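Local atomic coordinates of glutamate--cysteine ligase GshA (Methylobacillus flagellatus KT, PDB entry 3K1T), a protein that probably acts as a ligase that joins glutamate to cysteine. Residues R130-T142 with L153-D167. Numbering follows the deposited sequence. Where two conformers were deposited one is given.
With SO4 (sulfate ion), chain C.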
ATOM      1  N   ARG A 130      -9.085  -3.779 -20.688  1.00 13.12           N
ATOM      2  CA  ARG A 130      -9.623  -3.211 -21.923  1.00 12.85           C
ATOM      3  C   ARG A 130     -10.862  -2.410 -21.551  1.00 13.42           C
ATOM      4  O   ARG A 130     -11.522  -2.697 -20.538  1.00 11.86           O
ATOM      5  CB  ARG A 130      -9.984  -4.347 -22.907  1.00 13.28           C
ATOM      6  CG  ARG A 130      -8.775  -5.171 -23.392  1.00 14.52           C
ATOM      7  CD  ARG A 130      -8.135  -4.546 -24.633  1.00 17.11           C
ATOM      8  NE  ARG A 130      -8.924  -4.892 -25.827  1.00 18.52           N
ATOM      9  CZ  ARG A 130      -8.942  -6.095 -26.397  1.00 20.03           C
ATOM     10  NH1 ARG A 130      -8.144  -7.071 -25.966  1.00 23.16           N
ATOM     11  NH2 ARG A 130      -9.730  -6.326 -27.445  1.00 20.31           N
ATOM     12  N   ILE A 131     -11.187  -1.429 -22.390  1.00 13.45           N
ATOM     13  CA  ILE A 131     -12.269  -0.510 -22.124  0.50 13.88           C
ATOM     14  C   ILE A 131     -13.474  -0.872 -22.992  1.00 14.42           C
ATOM     15  O   ILE A 131     -13.424  -0.778 -24.218  1.00 13.87           O
ATOM     16  CB  ILE A 131     -11.854   0.928 -22.386  0.50 14.16           C
ATOM     17  CG1 ILE A 131     -10.622   1.285 -21.554  0.50 15.08           C
ATOM     18  CG2 ILE A 131     -12.996   1.883 -22.043  0.50 14.28           C
ATOM     19  CD1 ILE A 131      -9.878   2.484 -22.060  0.50 13.96           C
ATOM     20  N   GLY A 132     -14.547  -1.299 -22.335  1.00 13.60           N
ATOM     21  CA  GLY A 132     -15.774  -1.720 -23.017  1.00 14.15           C
ATOM     22  C   GLY A 132     -16.865  -0.682 -22.859  1.00 14.48           C
ATOM     23  O   GLY A 132     -17.387  -0.461 -21.764  1.00 13.65           O
ATOM     24  N   SER A 133     -17.209  -0.040 -23.961  1.00 14.30           N
ATOM     25  CA  SER A 133     -18.282   0.930 -23.986  1.00 14.65           C
ATOM     26  C   SER A 133     -19.672   0.297 -24.062  1.00 15.25           C
ATOM     27  O   SER A 133     -19.881  -0.629 -24.841  1.00 15.59           O
ATOM     28  CB  SER A 133     -18.122   1.801 -25.249  1.00 14.97           C
ATOM     29  OG  SER A 133     -19.113   2.814 -25.289  1.00 16.07           O
ATOM     30  N   ILE A 134     -20.624   0.862 -23.328  1.00 16.13           N
ATOM     31  CA  ILE A 134     -22.038   0.549 -23.502  1.00 17.04           C
ATOM     32  C   ILE A 134     -22.774   1.740 -24.111  1.00 18.09           C
ATOM     33  O   ILE A 134     -24.000   1.818 -24.042  1.00 17.89           O
ATOM     34  CB  ILE A 134     -22.699   0.098 -22.161  1.00 16.85           C
ATOM     35  CG1 ILE A 134     -22.620   1.186 -21.086  1.00 17.66           C
ATOM     36  CG2 ILE A 134     -22.054  -1.216 -21.681  1.00 17.76           C
ATOM     37  CD1 ILE A 134     -23.449   0.865 -19.748  1.00 18.49           C
ATOM     38  N   ALA A 135     -22.034   2.675 -24.708  1.00 18.12           N
ATOM     39  CA  ALA A 135     -22.636   3.834 -25.345  1.00 18.41           C
ATOM     40  C   ALA A 135     -23.139   3.377 -26.721  1.00 20.32           C
ATOM     41  O   ALA A 135     -22.403   2.774 -27.502  1.00 19.14           O
ATOM     42  CB  ALA A 135     -21.643   4.980 -25.489  1.00 17.96           C
ATOM     43  N   PRO A 136     -24.416   3.644 -27.010  1.00 23.06           N
ATOM     44  CA  PRO A 136     -25.032   3.102 -28.238  1.00 24.41           C
ATOM     45  C   PRO A 136     -24.401   3.630 -29.546  1.00 24.54           C
ATOM     46  O   PRO A 136     -24.448   2.954 -30.559  1.00 25.13           O
ATOM     47  CB  PRO A 136     -26.495   3.538 -28.103  1.00 24.76           C
ATOM     48  CG  PRO A 136     -26.447   4.792 -27.306  1.00 26.05           C
ATOM     49  CD  PRO A 136     -25.341   4.524 -26.274  1.00 24.08           C
ATOM     50  N   GLU A 137     -23.806   4.809 -29.489  1.00 24.75           N
ATOM     51  CA  GLU A 137     -23.071   5.387 -30.610  1.00 26.33           C
ATOM     52  C   GLU A 137     -21.664   4.809 -30.864  1.00 24.72           C
ATOM     53  O   GLU A 137     -21.072   5.067 -31.897  1.00 24.80           O
ATOM     54  CB  GLU A 137     -22.982   6.906 -30.432  1.00 27.56           C
ATOM     55  CG  GLU A 137     -22.073   7.362 -29.305  1.00 32.66           C
ATOM     56  CD  GLU A 137     -22.764   7.498 -27.932  1.00 39.65           C
ATOM     57  OE1 GLU A 137     -23.899   6.965 -27.727  1.00 38.89           O
ATOM     58  OE2 GLU A 137     -22.117   8.147 -27.043  1.00 45.54           O
ATOM     59  N   ILE A 138     -21.130   4.014 -29.954  1.00 23.42           N
ATOM     60  CA  ILE A 138     -19.862   3.320 -30.213  1.00 21.55           C
ATOM     61  C   ILE A 138     -20.224   1.969 -30.806  1.00 20.86           C
ATOM     62  O   ILE A 138     -20.695   1.088 -30.115  1.00 20.44           O
ATOM     63  CB  ILE A 138     -18.980   3.165 -28.933  1.00 21.12           C
ATOM     64  CG1 ILE A 138     -18.583   4.546 -28.352  1.00 22.04           C
ATOM     65  CG2 ILE A 138     -17.722   2.277 -29.209  1.00 19.11           C
ATOM     66  CD1 ILE A 138     -17.699   5.417 -29.291  1.00 24.40           C
ATOM     67  N   THR A 139     -20.000   1.812 -32.104  1.00 20.92           N
ATOM     68  CA  THR A 139     -20.365   0.596 -32.805  1.00 21.68           C
ATOM     69  C   THR A 139     -19.145  -0.144 -33.377  1.00 21.20           C
ATOM     70  O   THR A 139     -19.275  -1.214 -33.947  1.00 21.60           O
ATOM     71  CB  THR A 139     -21.420   0.917 -33.911  1.00 21.88           C
ATOM     72  OG1 THR A 139     -20.858   1.803 -34.871  1.00 24.21           O
ATOM     73  CG2 THR A 139     -22.634   1.627 -33.304  1.00 22.91           C
ATOM     74  N   ALA A 140     -17.949   0.408 -33.180  1.00 19.86           N
ATOM     75  CA  ALA A 140     -16.713  -0.234 -33.611  1.00 18.96           C
ATOM     76  C   ALA A 140     -15.573   0.302 -32.736  1.00 18.40           C
ATOM     77  O   ALA A 140     -15.746   1.312 -32.060  1.00 17.45           O
ATOM     78  CB  ALA A 140     -16.441   0.056 -35.127  1.00 19.60           C
ATOM     79  N   PRO A 141     -14.420  -0.373 -32.728  1.00 18.66           N
ATOM     80  CA  PRO A 141     -13.267   0.173 -31.994  1.00 18.35           C
ATOM     81  C   PRO A 141     -13.007   1.619 -32.379  1.00 18.54           C
ATOM     82  O   PRO A 141     -12.942   1.944 -33.582  1.00 17.55           O
ATOM     83  CB  PRO A 141     -12.123  -0.735 -32.413  1.00 18.69           C
ATOM     84  CG  PRO A 141     -12.795  -2.031 -32.848  1.00 20.19           C
ATOM     85  CD  PRO A 141     -14.045  -1.565 -33.519  1.00 19.69           C
ATOM     86  N   THR A 142     -12.900   2.486 -31.379  1.00 17.20           N
ATOM     87  CA  THR A 142     -12.866   3.918 -31.589  1.00 18.32           C
ATOM     88  C   THR A 142     -11.755   4.515 -30.722  1.00 19.27           C
ATOM     89  O   THR A 142     -11.741   4.331 -29.493  1.00 16.96           O
ATOM     90  CB  THR A 142     -14.202   4.536 -31.198  1.00 18.99           C
ATOM     91  OG1 THR A 142     -15.236   3.934 -31.982  1.00 17.76           O
ATOM     92  CG2 THR A 142     -14.218   6.072 -31.404  1.00 20.05           C
ATOM     93  N   LEU A 153      -8.644   3.650 -26.321  1.00 18.86           N
ATOM     94  CA  LEU A 153      -9.362   2.829 -27.297  1.00 17.81           C
ATOM     95  C   LEU A 153     -10.645   2.343 -26.624  1.00 17.31           C
ATOM     96  O   LEU A 153     -10.562   1.622 -25.618  1.00 17.67           O
ATOM     97  CB  LEU A 153      -8.505   1.629 -27.683  1.00 17.23           C
ATOM     98  CG  LEU A 153      -9.215   0.549 -28.521  1.00 17.45           C
ATOM     99  CD1 LEU A 153      -9.768   1.143 -29.817  1.00 17.38           C
ATOM    100  CD2 LEU A 153      -8.277  -0.603 -28.791  1.00 19.05           C
ATOM    101  N   LEU A 154     -11.791   2.727 -27.174  1.00 16.87           N
ATOM    102  CA  LEU A 154     -13.108   2.263 -26.718  1.00 17.33           C
ATOM    103  C   LEU A 154     -13.600   1.226 -27.675  1.00 16.98           C
ATOM    104  O   LEU A 154     -13.547   1.432 -28.907  1.00 17.07           O
ATOM    105  CB  LEU A 154     -14.148   3.379 -26.691  1.00 17.49           C
ATOM    106  CG  LEU A 154     -14.061   4.591 -25.782  1.00 22.99           C
ATOM    107  CD1 LEU A 154     -15.380   5.372 -25.857  1.00 24.05           C
ATOM    108  CD2 LEU A 154     -13.749   4.231 -24.366  1.00 24.35           C
ATOM    109  N   GLU A 155     -14.069   0.105 -27.133  1.00 16.27           N
ATOM    110  CA  GLU A 155     -14.583  -0.993 -27.929  1.00 15.84           C
ATOM    111  C   GLU A 155     -16.026  -1.291 -27.483  1.00 16.00           C
ATOM    112  O   GLU A 155     -16.302  -1.329 -26.268  1.00 15.01           O
ATOM    113  CB  GLU A 155     -13.705  -2.214 -27.752  1.00 16.13           C
ATOM    114  CG  GLU A 155     -12.218  -2.016 -28.110  1.00 18.86           C
ATOM    115  CD  GLU A 155     -11.336  -3.178 -27.644  1.00 20.26           C
ATOM    116  OE1 GLU A 155     -11.569  -4.305 -28.158  1.00 17.39           O
ATOM    117  OE2 GLU A 155     -10.419  -2.958 -26.787  1.00 21.98           O
ATOM    118  N   PRO A 156     -16.943  -1.511 -28.439  1.00 15.96           N
ATOM    119  CA  PRO A 156     -18.308  -1.831 -28.012  1.00 15.83           C
ATOM    120  C   PRO A 156     -18.417  -3.186 -27.274  1.00 14.33           C
ATOM    121  O   PRO A 156     -17.916  -4.167 -27.755  1.00 14.11           O
ATOM    122  CB  PRO A 156     -19.084  -1.873 -29.345  1.00 16.36           C
ATOM    123  CG  PRO A 156     -18.093  -2.247 -30.346  1.00 16.61           C
ATOM    124  CD  PRO A 156     -16.810  -1.543 -29.900  1.00 17.17           C
ATOM    125  N   VAL A 157     -19.082  -3.233 -26.134  1.00 15.08           N
ATOM    126  CA  VAL A 157     -19.313  -4.479 -25.419  0.50 14.80           C
ATOM    127  C   VAL A 157     -20.174  -5.397 -26.313  1.00 14.89           C
ATOM    128  O   VAL A 157     -21.068  -4.919 -26.983  1.00 13.93           O
ATOM    129  CB  VAL A 157     -20.007  -4.196 -24.060  0.50 15.22           C
ATOM    130  CG1 VAL A 157     -20.594  -5.449 -23.475  0.50 14.47           C
ATOM    131  CG2 VAL A 157     -19.006  -3.529 -23.068  0.50 14.85           C
ATOM    132  N   ARG A 158     -19.856  -6.677 -26.353  1.00 15.28           N
ATOM    133  CA  ARG A 158     -20.663  -7.690 -27.036  1.00 16.84           C
ATOM    134  C   ARG A 158     -21.117  -8.682 -25.991  1.00 16.75           C
ATOM    135  O   ARG A 158     -20.271  -9.208 -25.231  1.00 19.32           O
ATOM    136  CB  ARG A 158     -19.796  -8.404 -28.069  1.00 17.97           C
ATOM    137  CG  ARG A 158     -20.517  -9.521 -28.813  1.00 23.25           C
ATOM    138  CD  ARG A 158     -21.352  -8.988 -29.957  1.00 27.08           C
ATOM    139  NE  ARG A 158     -21.899 -10.090 -30.771  1.00 27.80           N
ATOM    140  CZ  ARG A 158     -23.158 -10.543 -30.719  1.00 29.77           C
ATOM    141  NH1 ARG A 158     -24.066 -10.016 -29.886  1.00 26.20           N
ATOM    142  NH2 ARG A 158     -23.508 -11.547 -31.518  1.00 30.43           N
ATOM    143  N   ARG A 159     -22.419  -8.967 -25.918  1.00 13.67           N
ATOM    144  CA  ARG A 159     -22.879 -10.013 -25.011  1.00 12.14           C
ATOM    145  C   ARG A 159     -23.102 -11.305 -25.761  1.00 13.53           C
ATOM    146  O   ARG A 159     -23.912 -11.340 -26.710  1.00 12.73           O
ATOM    147  CB  ARG A 159     -24.171  -9.614 -24.296  1.00 11.43           C
ATOM    148  CG  ARG A 159     -24.643 -10.702 -23.324  1.00 11.54           C
ATOM    149  CD  ARG A 159     -25.699 -10.180 -22.420  1.00 12.73           C
ATOM    150  NE  ARG A 159     -26.235 -11.194 -21.512  1.00 13.27           N
ATOM    151  CZ  ARG A 159     -26.912 -10.915 -20.390  1.00 11.46           C
ATOM    152  NH1 ARG A 159     -27.134  -9.661 -20.020  1.00 12.10           N
ATOM    153  NH2 ARG A 159     -27.393 -11.906 -19.658  1.00 13.12           N
ATOM    154  N   LYS A 160     -22.471 -12.367 -25.254  1.00 14.79           N
ATOM    155  CA  LYS A 160     -22.598 -13.728 -25.773  0.60 16.48           C
ATOM    156  C   LYS A 160     -22.867 -14.678 -24.603  1.00 15.44           C
ATOM    157  O   LYS A 160     -22.059 -14.743 -23.688  1.00 13.73           O
ATOM    158  CB  LYS A 160     -21.288 -14.175 -26.417  0.60 18.08           C
ATOM    159  CG  LYS A 160     -20.860 -13.446 -27.684  0.60 23.66           C
ATOM    160  CD  LYS A 160     -21.693 -13.815 -28.880  0.60 27.75           C
ATOM    161  CE  LYS A 160     -21.330 -15.192 -29.439  0.60 29.88           C
ATOM    162  NZ  LYS A 160     -22.477 -15.710 -30.242  0.60 31.75           N
ATOM    163  N   ALA A 161     -23.986 -15.398 -24.589  1.00 15.05           N
ATOM    164  CA  ALA A 161     -24.204 -16.444 -23.528  1.00 16.58           C
ATOM    165  C   ALA A 161     -23.908 -16.012 -22.073  1.00 17.91           C
ATOM    166  O   ALA A 161     -23.112 -16.654 -21.331  1.00 22.07           O
ATOM    167  CB  ALA A 161     -23.334 -17.680 -23.829  1.00 16.87           C
ATOM    168  N   ASN A 162     -24.517 -14.944 -21.658  1.00 15.97           N
ATOM    169  CA  ASN A 162     -24.338 -14.463 -20.283  1.00 15.37           C
ATOM    170  C   ASN A 162     -22.937 -13.956 -19.893  1.00 15.09           C
ATOM    171  O   ASN A 162     -22.643 -13.816 -18.715  1.00 13.84           O
ATOM    172  CB  ASN A 162     -24.891 -15.442 -19.241  1.00 14.97           C
ATOM    173  CG  ASN A 162     -26.388 -15.662 -19.400  1.00 15.50           C
ATOM    174  OD1 ASN A 162     -27.065 -14.826 -20.009  1.00 13.90           O
ATOM    175  ND2 ASN A 162     -26.905 -16.782 -18.877  1.00 12.63           N
ATOM    176  N   ARG A 163     -22.143 -13.590 -20.887  1.00 14.97           N
ATOM    177  CA  ARG A 163     -20.857 -12.955 -20.637  1.00 14.91           C
ATOM    178  C   ARG A 163     -20.689 -11.742 -21.554  1.00 14.59           C
ATOM    179  O   ARG A 163     -21.150 -11.737 -22.712  1.00 13.83           O
ATOM    180  CB  ARG A 163     -19.746 -13.968 -20.906  1.00 15.17           C
ATOM    181  CG  ARG A 163     -19.839 -15.244 -20.059  1.00 16.56           C
ATOM    182  CD  ARG A 163     -18.585 -16.139 -20.283  1.00 18.50           C
ATOM    183  NE  ARG A 163     -17.384 -15.549 -19.673  1.00 17.41           N
ATOM    184  CZ  ARG A 163     -17.087 -15.603 -18.373  1.00 18.37           C
ATOM    185  NH1 ARG A 163     -17.893 -16.198 -17.513  1.00 18.18           N
ATOM    186  NH2 ARG A 163     -15.968 -15.029 -17.918  1.00 20.76           N
ATOM    187  N   LEU A 164     -20.010 -10.718 -21.061  1.00 14.60           N
ATOM    188  CA  LEU A 164     -19.584  -9.615 -21.915  1.00 16.04           C
ATOM    189  C   LEU A 164     -18.188  -9.896 -22.449  1.00 17.02           C
ATOM    190  O   LEU A 164     -17.315 -10.290 -21.684  1.00 18.22           O
ATOM    191  CB  LEU A 164     -19.574  -8.304 -21.151  1.00 15.71           C
ATOM    192  CG  LEU A 164     -20.901  -7.842 -20.581  1.00 17.14           C
ATOM    193  CD1 LEU A 164     -20.694  -6.384 -20.033  1.00 17.09           C
ATOM    194  CD2 LEU A 164     -22.066  -7.923 -21.638  1.00 14.03           C
ATOM    195  N   GLU A 165     -17.989  -9.680 -23.747  1.00 17.33           N
ATOM    196  CA  GLU A 165     -16.706  -9.910 -24.389  0.50 18.34           C
ATOM    197  C   GLU A 165     -16.323  -8.746 -25.320  1.00 17.78           C
ATOM    198  O   GLU A 165     -17.193  -7.931 -25.736  1.00 17.15           O
ATOM    199  CB  GLU A 165     -16.755 -11.247 -25.147  0.50 19.51           C
ATOM    200  CG  GLU A 165     -16.537 -12.485 -24.215  0.50 23.02           C
ATOM    201  CD  GLU A 165     -17.196 -13.735 -24.734  0.50 27.96           C
ATOM    202  OE1 GLU A 165     -17.594 -13.726 -25.926  0.50 30.86           O
ATOM    203  OE2 GLU A 165     -17.334 -14.719 -23.956  0.50 27.27           O
ATOM    204  N   LEU A 166     -15.033  -8.674 -25.619  1.00 17.07           N
ATOM    205  CA  LEU A 166     -14.478  -7.821 -26.690  1.00 17.34           C
ATOM    206  C   LEU A 166     -13.665  -8.760 -27.579  1.00 18.34           C
ATOM    207  O   LEU A 166     -13.579  -9.957 -27.299  1.00 18.30           O
ATOM    208  CB  LEU A 166     -13.582  -6.704 -26.118  1.00 17.28           C
ATOM    209  CG  LEU A 166     -14.212  -5.760 -25.112  1.00 15.63           C
ATOM    210  CD1 LEU A 166     -13.130  -4.783 -24.524  1.00 14.87           C
ATOM    211  CD2 LEU A 166     -15.402  -5.015 -25.729  1.00 12.97           C
ATOM    212  N   ASP A 167     -13.051  -8.214 -28.625  1.00 20.03           N
ATOM    213  CA  ASP A 167     -12.264  -9.009 -29.593  1.00 21.60           C
ATOM    214  C   ASP A 167     -11.191  -9.790 -28.871  1.00 21.08           C
ATOM    215  O   ASP A 167     -10.312  -9.198 -28.244  1.00 20.11           O
ATOM    216  CB  ASP A 167     -11.608  -8.059 -30.611  1.00 22.88           C
ATOM    217  CG  ASP A 167     -10.726  -8.791 -31.630  1.00 28.00           C
ATOM    218  OD1 ASP A 167     -11.284  -9.681 -32.298  1.00 32.93           O
ATOM    219  OD2 ASP A 167      -9.496  -8.470 -31.753  1.00 34.05           O
TER
HETATM  220  S   SO4 C 433     -27.233 -11.010 -31.457  1.00 31.95           S
HETATM  221  O1  SO4 C 433     -27.263  -9.675 -32.049  1.00 32.47           O
HETATM  222  O2  SO4 C 433     -26.194 -11.853 -32.101  1.00 31.74           O
HETATM  223  O3  SO4 C 433     -26.867 -10.908 -30.006  1.00 30.00           O
HETATM  224  O4  SO4 C 433     -28.548 -11.627 -31.675  1.00 30.21           O
HETATM  225  O   HOH W   1      -7.321  -9.427 -27.344  1.00 25.46           O
HETATM  226  O   HOH W   2      -9.811  -0.997 -24.933  1.00 17.66           O
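Strands 130-133 and 153-156 run parallel with a strong twist, their axes 50° apart, joined by Glu-155 N to Ile-131 O, Ser-133 N to Glu-155 O and Val-157 N to Ser-133 O; across Leu-154, Thr-142 returns antiparallel and exchanges two bonds with it, N to O each way. Arg-130 carries the polar side of the contact. Its guanidinium meets the Glu-155 carboxylate side-on and nearly coplanar, NE on OE2 at 2.6 Å and NH2 on OE1 at 2.8 Å, each oxygen using its syn lone pair. The Arg-130 chain, bent at chi2 and chi3 (-88° and -79°), folds the group back over the sheet, where NH2 also reaches Asp-167 O at 3.0 Å, in the carbonyl plane. One water links NH1 to that same carbonyl; another ties Glu-155 OE2 to Ile-131 N and Leu-153 O. A leucine at Arg-130 would probably leave the Glu-155 carboxylate without its countercharge and Asp-167 O without this donor. Nearer the backbone, Arg-130 CB rests on Leu-166 CD1 (3.6 Å). On the face bearing Ile-131, Leu-154 and Pro-156, Ile-131 CG2 meets Leu-154 CD2, while Ile-138, descending from the loop, sets CG1 against Leu-154 CD1 and CG2 against Pro-156 CD. Ser-133 OG accepts from Ala-135 N, an ST turn as the chain leaves the strand. Strand 97-102 pairs with the other edge of 128-133 in this mixed sheet, whose strand 151-160, parallel to 128-133 and antiparallel to 142-145, turns back through a type I' beta hairpin, Lys-160 to Arg-163, into strand 163-166.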